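Local coordinates for protein phosphodiesterase (Candida albicans, PDB 6CPU) that is a phosphodiesterase of the HD superfamily, with a largely helical fold that holds a zinc and a magnesium ion, at residues M1-I12 and V44-T52. Numbering follows the deposited sequence.
Sequences MAEVLSLVDLEI and VPIVIIFPT
The Phe-50 ring meets Leu-7 obliquely, methyl CD1 of Leu-7 lying 3.8 Å from Phe-50 CD1, while the two side chains run side by side in the same direction. The same ring packs edge-to-face with Phe-84. Next along the chain, the puckered ring of Pro-51 packs against Val-8 CG1, which is 3.7 Å from Pro-51 CG.

Ahead of these rings the two segments illustrate parallel strand pairing. Glu-3, Leu-5 and Leu-7 donate their N-H to the carbonyls of Pro-45, Val-47 and Ile-49, and Val-47 and Ile-49 donate back to the carbonyls of Glu-3 and Leu-5; the straightest of the five bonds runs from Leu-5 N to Val-47 O (2.8 Å, 174° at the hydrogen).

Side chains then sort onto two faces. On one, Ile-49 buries the most surface of any residue here: with CG1 beside the backbone N (chi1 -48°), its CD1 reaches Val-4 CG1 at 3.6 Å and meets Ile-12 CD1 tip to tip, whereas its other branch, CG2, presses tightly on Val-8 CG2 at 3.5 Å. The turn that brings Val-8 and Ile-12 back over this face is braced by Ser-6 OG, which donates to Val-8 O (2.6 Å) from a position tilted 34° off the carbonyl plane. On the other face, Leu-5 CD1 lies across Ile-46 CG2 at 3.7 Å, and Leu-5 also packs against helix 25-34. The extended Glu-3 chain carries its carboxylate to that helix, where OE2 is hydrogen-bonded to His-31 NE2 and forms a salt bridge with Lys-35, just beyond the helix.

Strand 16-21 flanks 2-6 and strand 100-103 flanks 46-49, with helices 25-34 and 110-124 on the two faces. The pair thus forms the centre of a four-stranded parallel sheet of order 2-1-3-4, a small alpha/beta layered unit at the N-terminus, remote from the zinc site.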
ATOM      1  N   MET A   1       3.551  29.447   4.780  1.00 41.10           N
ATOM      2  CA  MET A   1       2.308  28.644   5.018  1.00 40.52           C
ATOM      3  C   MET A   1       2.010  27.572   3.943  1.00 36.14           C
ATOM      4  O   MET A   1       1.984  26.392   4.256  1.00 38.38           O
ATOM      5  CB  MET A   1       1.100  29.567   5.208  1.00 43.30           C
ATOM      6  CG  MET A   1       0.380  29.320   6.520  1.00 45.29           C
ATOM      7  SD  MET A   1      -0.784  30.588   7.034  1.00 47.02           S
ATOM      8  CE  MET A   1      -1.398  31.220   5.475  1.00 46.79           C
ATOM      9  N   ALA A   2       1.767  27.973   2.698  1.00 32.49           N
ATOM     10  CA  ALA A   2       1.394  27.024   1.641  1.00 30.13           C
ATOM     11  C   ALA A   2       2.477  26.849   0.580  1.00 28.84           C
ATOM     12  O   ALA A   2       3.284  27.749   0.335  1.00 29.39           O
ATOM     13  CB  ALA A   2       0.113  27.465   0.973  1.00 29.52           C
ATOM     14  N   GLU A   3       2.486  25.674  -0.040  1.00 26.44           N
ATOM     15  CA  GLU A   3       3.215  25.462  -1.271  1.00 25.68           C
ATOM     16  C   GLU A   3       2.269  25.854  -2.393  1.00 24.95           C
ATOM     17  O   GLU A   3       1.155  25.328  -2.486  1.00 24.12           O
ATOM     18  CB  GLU A   3       3.649  24.001  -1.421  1.00 25.55           C
ATOM     19  CG  GLU A   3       4.205  23.676  -2.805  1.00 26.84           C
ATOM     20  CD  GLU A   3       4.941  22.348  -2.869  1.00 28.27           C
ATOM     21  OE1 GLU A   3       5.815  22.103  -2.023  1.00 29.50           O
ATOM     22  OE2 GLU A   3       4.660  21.544  -3.784  1.00 29.01           O
ATOM     23  N   VAL A   4       2.697  26.780  -3.246  1.00 24.11           N
ATOM     24  CA  VAL A   4       1.843  27.294  -4.302  1.00 23.66           C
ATOM     25  C   VAL A   4       2.368  26.809  -5.645  1.00 24.41           C
ATOM     26  O   VAL A   4       3.559  26.940  -5.942  1.00 24.64           O
ATOM     27  CB  VAL A   4       1.745  28.836  -4.279  1.00 24.92           C
ATOM     28  CG1 VAL A   4       0.856  29.326  -5.413  1.00 25.59           C
ATOM     29  CG2 VAL A   4       1.222  29.334  -2.932  1.00 25.69           C
ATOM     30  N   LEU A   5       1.470  26.220  -6.427  1.00 22.66           N
ATOM     31  CA  LEU A   5       1.772  25.681  -7.742  1.00 23.01           C
ATOM     32  C   LEU A   5       0.922  26.473  -8.703  1.00 25.19           C
ATOM     33  O   LEU A   5      -0.300  26.458  -8.589  1.00 26.37           O
ATOM     34  CB  LEU A   5       1.410  24.203  -7.807  1.00 22.19           C
ATOM     35  CG  LEU A   5       1.953  23.331  -6.670  1.00 21.78           C
ATOM     36  CD1 LEU A   5       1.565  21.888  -6.914  1.00 21.84           C
ATOM     37  CD2 LEU A   5       3.461  23.433  -6.529  1.00 21.31           C
ATOM     38  N   SER A   6       1.554  27.196  -9.629  1.00 25.11           N
ATOM     39  CA  SER A   6       0.823  28.107 -10.499  1.00 26.93           C
ATOM     40  C   SER A   6       1.019  27.863 -11.988  1.00 26.69           C
ATOM     41  O   SER A   6       2.126  27.579 -12.457  1.00 25.84           O
ATOM     42  CB  SER A   6       1.209  29.554 -10.184  1.00 28.52           C
ATOM     43  OG  SER A   6       0.474  30.434 -11.011  1.00 29.60           O
ATOM     44  N   LEU A   7      -0.074  28.008 -12.725  1.00 27.73           N
ATOM     45  CA  LEU A   7      -0.062  27.951 -14.172  1.00 29.66           C
ATOM     46  C   LEU A   7      -0.146  29.355 -14.768  1.00 32.60           C
ATOM     47  O   LEU A   7      -0.162  29.503 -15.984  1.00 32.36           O
ATOM     48  CB  LEU A   7      -1.227  27.106 -14.678  1.00 30.64           C
ATOM     49  CG  LEU A   7      -1.075  25.592 -14.486  1.00 30.90           C
ATOM     50  CD1 LEU A   7      -2.369  24.864 -14.815  1.00 32.24           C
ATOM     51  CD2 LEU A   7       0.067  25.066 -15.346  1.00 31.36           C
ATOM     52  N   VAL A   8      -0.171  30.368 -13.904  1.00 33.93           N
ATOM     53  CA  VAL A   8      -0.405  31.758 -14.305  1.00 35.74           C
ATOM     54  C   VAL A   8       0.491  32.717 -13.516  1.00 37.26           C
ATOM     55  O   VAL A   8       1.240  32.294 -12.637  1.00 33.14           O
ATOM     56  CB  VAL A   8      -1.887  32.148 -14.104  1.00 35.96           C
ATOM     57  CG1 VAL A   8      -2.794  31.319 -15.000  1.00 37.69           C
ATOM     58  CG2 VAL A   8      -2.294  31.996 -12.645  1.00 36.64           C
ATOM     59  N   ASP A   9       0.391  34.014 -13.819  1.00 41.12           N
ATOM     60  CA  ASP A   9       1.274  35.036 -13.232  1.00 44.33           C
ATOM     61  C   ASP A   9       0.955  35.428 -11.786  1.00 45.00           C
ATOM     62  O   ASP A   9       1.845  35.879 -11.060  1.00 46.78           O
ATOM     63  CB  ASP A   9       1.248  36.306 -14.088  1.00 47.99           C
ATOM     64  CG  ASP A   9       1.614  36.040 -15.526  1.00 51.11           C
ATOM     65  OD1 ASP A   9       2.726  35.522 -15.773  1.00 53.24           O
ATOM     66  OD2 ASP A   9       0.784  36.339 -16.410  1.00 57.66           O
ATOM     67  N   LEU A  10      -0.302  35.279 -11.376  1.00 44.36           N
ATOM     68  CA  LEU A  10      -0.754  35.749 -10.065  1.00 44.42           C
ATOM     69  C   LEU A  10       0.099  35.220  -8.904  1.00 44.90           C
ATOM     70  O   LEU A  10       0.477  34.050  -8.878  1.00 43.80           O
ATOM     71  CB  LEU A  10      -2.223  35.368  -9.859  1.00 45.41           C
ATOM     72  CG  LEU A  10      -2.854  35.646  -8.486  1.00 47.88           C
ATOM     73  CD1 LEU A  10      -2.840  37.133  -8.142  1.00 48.33           C
ATOM     74  CD2 LEU A  10      -4.275  35.097  -8.461  1.00 46.78           C
ATOM     75  N   GLU A  11       0.415  36.107  -7.966  1.00 45.76           N
ATOM     76  CA  GLU A  11       1.085  35.742  -6.730  1.00 45.93           C
ATOM     77  C   GLU A  11       0.166  36.040  -5.549  1.00 47.95           C
ATOM     78  O   GLU A  11      -0.610  36.996  -5.586  1.00 47.97           O
ATOM     79  CB  GLU A  11       2.404  36.500  -6.595  1.00 47.62           C
ATOM     80  CG  GLU A  11       3.473  35.999  -7.551  1.00 48.36           C
ATOM     81  CD  GLU A  11       4.781  36.759  -7.433  1.00 50.61           C
ATOM     82  OE1 GLU A  11       5.203  37.078  -6.299  1.00 50.94           O
ATOM     83  OE2 GLU A  11       5.397  37.029  -8.487  1.00 51.36           O
ATOM     84  N   ILE A  12       0.255  35.203  -4.516  1.00 47.54           N
ATOM     85  CA  ILE A  12      -0.564  35.323  -3.308  1.00 46.67           C
ATOM     86  C   ILE A  12       0.366  35.262  -2.100  1.00 45.70           C
ATOM     87  O   ILE A  12       0.298  34.325  -1.305  1.00 45.44           O
ATOM     88  CB  ILE A  12      -1.654  34.221  -3.225  1.00 47.02           C
ATOM     89  CG1 ILE A  12      -1.066  32.815  -3.435  1.00 48.08           C
ATOM     90  CG2 ILE A  12      -2.740  34.460  -4.262  1.00 47.05           C
ATOM     91  CD1 ILE A  12      -2.070  31.699  -3.241  1.00 48.70           C
ATOM     92  N   VAL A  44       1.966  20.350   4.466  1.00 24.48           N
ATOM     93  CA  VAL A  44       1.635  21.751   4.214  1.00 25.99           C
ATOM     94  C   VAL A  44       0.489  21.796   3.209  1.00 24.92           C
ATOM     95  O   VAL A  44       0.394  20.915   2.337  1.00 25.35           O
ATOM     96  CB  VAL A  44       2.838  22.567   3.667  1.00 28.00           C
ATOM     97  CG1 VAL A  44       3.912  22.723   4.746  1.00 29.88           C
ATOM     98  CG2 VAL A  44       3.425  21.945   2.417  1.00 29.06           C
ATOM     99  N   PRO A  45      -0.386  22.801   3.312  1.00 23.96           N
ATOM    100  CA  PRO A  45      -1.416  22.908   2.289  1.00 23.72           C
ATOM    101  C   PRO A  45      -0.798  23.278   0.952  1.00 22.38           C
ATOM    102  O   PRO A  45       0.204  24.011   0.919  1.00 22.27           O
ATOM    103  CB  PRO A  45      -2.313  24.036   2.781  1.00 24.81           C
ATOM    104  CG  PRO A  45      -1.949  24.265   4.197  1.00 25.70           C
ATOM    105  CD  PRO A  45      -0.550  23.792   4.383  1.00 25.13           C
ATOM    106  N   ILE A  46      -1.376  22.751  -0.120  1.00 21.69           N
ATOM    107  CA  ILE A  46      -0.943  23.056  -1.468  1.00 21.92           C
ATOM    108  C   ILE A  46      -2.045  23.859  -2.149  1.00 22.95           C
ATOM    109  O   ILE A  46      -3.218  23.454  -2.146  1.00 22.33           O
ATOM    110  CB  ILE A  46      -0.623  21.788  -2.269  1.00 21.37           C
ATOM    111  CG1 ILE A  46       0.601  21.086  -1.671  1.00 21.74           C
ATOM    112  CG2 ILE A  46      -0.405  22.117  -3.756  1.00 22.12           C
ATOM    113  CD1 ILE A  46       0.854  19.715  -2.247  1.00 21.82           C
ATOM    114  N   VAL A  47      -1.668  24.997  -2.726  1.00 22.89           N
ATOM    115  CA  VAL A  47      -2.606  25.836  -3.488  1.00 24.18           C
ATOM    116  C   VAL A  47      -2.241  25.745  -4.961  1.00 23.01           C
ATOM    117  O   VAL A  47      -1.082  25.969  -5.324  1.00 22.40           O
ATOM    118  CB  VAL A  47      -2.563  27.319  -3.047  1.00 26.04           C
ATOM    119  CG1 VAL A  47      -3.492  28.162  -3.914  1.00 27.48           C
ATOM    120  CG2 VAL A  47      -2.922  27.460  -1.576  1.00 26.72           C
ATOM    121  N   ILE A  48      -3.205  25.378  -5.802  1.00 23.46           N
ATOM    122  CA  ILE A  48      -2.994  25.364  -7.253  1.00 23.70           C
ATOM    123  C   ILE A  48      -3.777  26.513  -7.891  1.00 26.49           C
ATOM    124  O   ILE A  48      -4.979  26.624  -7.702  1.00 25.59           O
ATOM    125  CB  ILE A  48      -3.377  24.019  -7.893  1.00 23.47           C
ATOM    126  CG1 ILE A  48      -2.589  22.878  -7.238  1.00 23.93           C
ATOM    127  CG2 ILE A  48      -3.091  24.032  -9.391  1.00 23.29           C
ATOM    128  CD1 ILE A  48      -2.932  21.504  -7.775  1.00 24.49           C
ATOM    129  N   ILE A  49      -3.070  27.351  -8.649  1.00 27.60           N
ATOM    130  CA  ILE A  49      -3.672  28.511  -9.321  1.00 28.44           C
ATOM    131  C   ILE A  49      -3.810  28.197 -10.801  1.00 29.84           C
ATOM    132  O   ILE A  49      -2.814  28.027 -11.507  1.00 30.21           O
ATOM    133  CB  ILE A  49      -2.836  29.794  -9.119  1.00 29.54           C
ATOM    134  CG1 ILE A  49      -2.462  29.956  -7.643  1.00 29.90           C
ATOM    135  CG2 ILE A  49      -3.620  31.024  -9.587  1.00 30.44           C
ATOM    136  CD1 ILE A  49      -1.562  31.143  -7.353  1.00 30.60           C
ATOM    137  N   PHE A  50      -5.060  28.086 -11.244  1.00 30.90           N
ATOM    138  CA  PHE A  50      -5.401  27.904 -12.654  1.00 34.04           C
ATOM    139  C   PHE A  50      -5.736  29.251 -13.300  1.00 36.46           C
ATOM    140  O   PHE A  50      -5.996  30.228 -12.594  1.00 35.83           O
ATOM    141  CB  PHE A  50      -6.621  26.991 -12.796  1.00 34.12           C
ATOM    142  CG  PHE A  50      -6.360  25.571 -12.420  1.00 34.07           C
ATOM    143  CD1 PHE A  50      -5.852  24.679 -13.351  1.00 35.20           C
ATOM    144  CD2 PHE A  50      -6.623  25.121 -11.133  1.00 36.26           C
ATOM    145  CE1 PHE A  50      -5.611  23.356 -13.014  1.00 35.52           C
ATOM    146  CE2 PHE A  50      -6.386  23.797 -10.790  1.00 35.08           C
ATOM    147  CZ  PHE A  50      -5.885  22.916 -11.734  1.00 34.68           C
ATOM    148  N   PRO A  51      -5.732  29.305 -14.646  1.00 39.73           N
ATOM    149  CA  PRO A  51      -6.226  30.499 -15.359  1.00 43.47           C
ATOM    150  C   PRO A  51      -7.722  30.710 -15.144  1.00 46.93           C
ATOM    151  O   PRO A  51      -8.465  29.730 -15.010  1.00 47.96           O
ATOM    152  CB  PRO A  51      -5.954  30.182 -16.836  1.00 42.19           C
ATOM    153  CG  PRO A  51      -5.035  29.014 -16.855  1.00 41.82           C
ATOM    154  CD  PRO A  51      -5.212  28.277 -15.565  1.00 41.13           C
ATOM    155  N   THR A  52      -8.165  31.969 -15.128  1.00 52.24           N
ATOM    156  CA  THR A  52      -9.588  32.282 -14.936  1.00 55.78           C
ATOM    157  C   THR A  52     -10.422  31.764 -16.106  1.00 56.13           C
ATOM    158  O   THR A  52      -9.909  31.536 -17.202  1.00 58.30           O
ATOM    159  CB  THR A  52      -9.851  33.797 -14.783  1.00 58.30           C
ATOM    160  OG1 THR A  52      -9.405  34.486 -15.958  1.00 60.52           O
ATOM    161  CG2 THR A  52      -9.142  34.365 -13.548  1.00 59.37           C
TER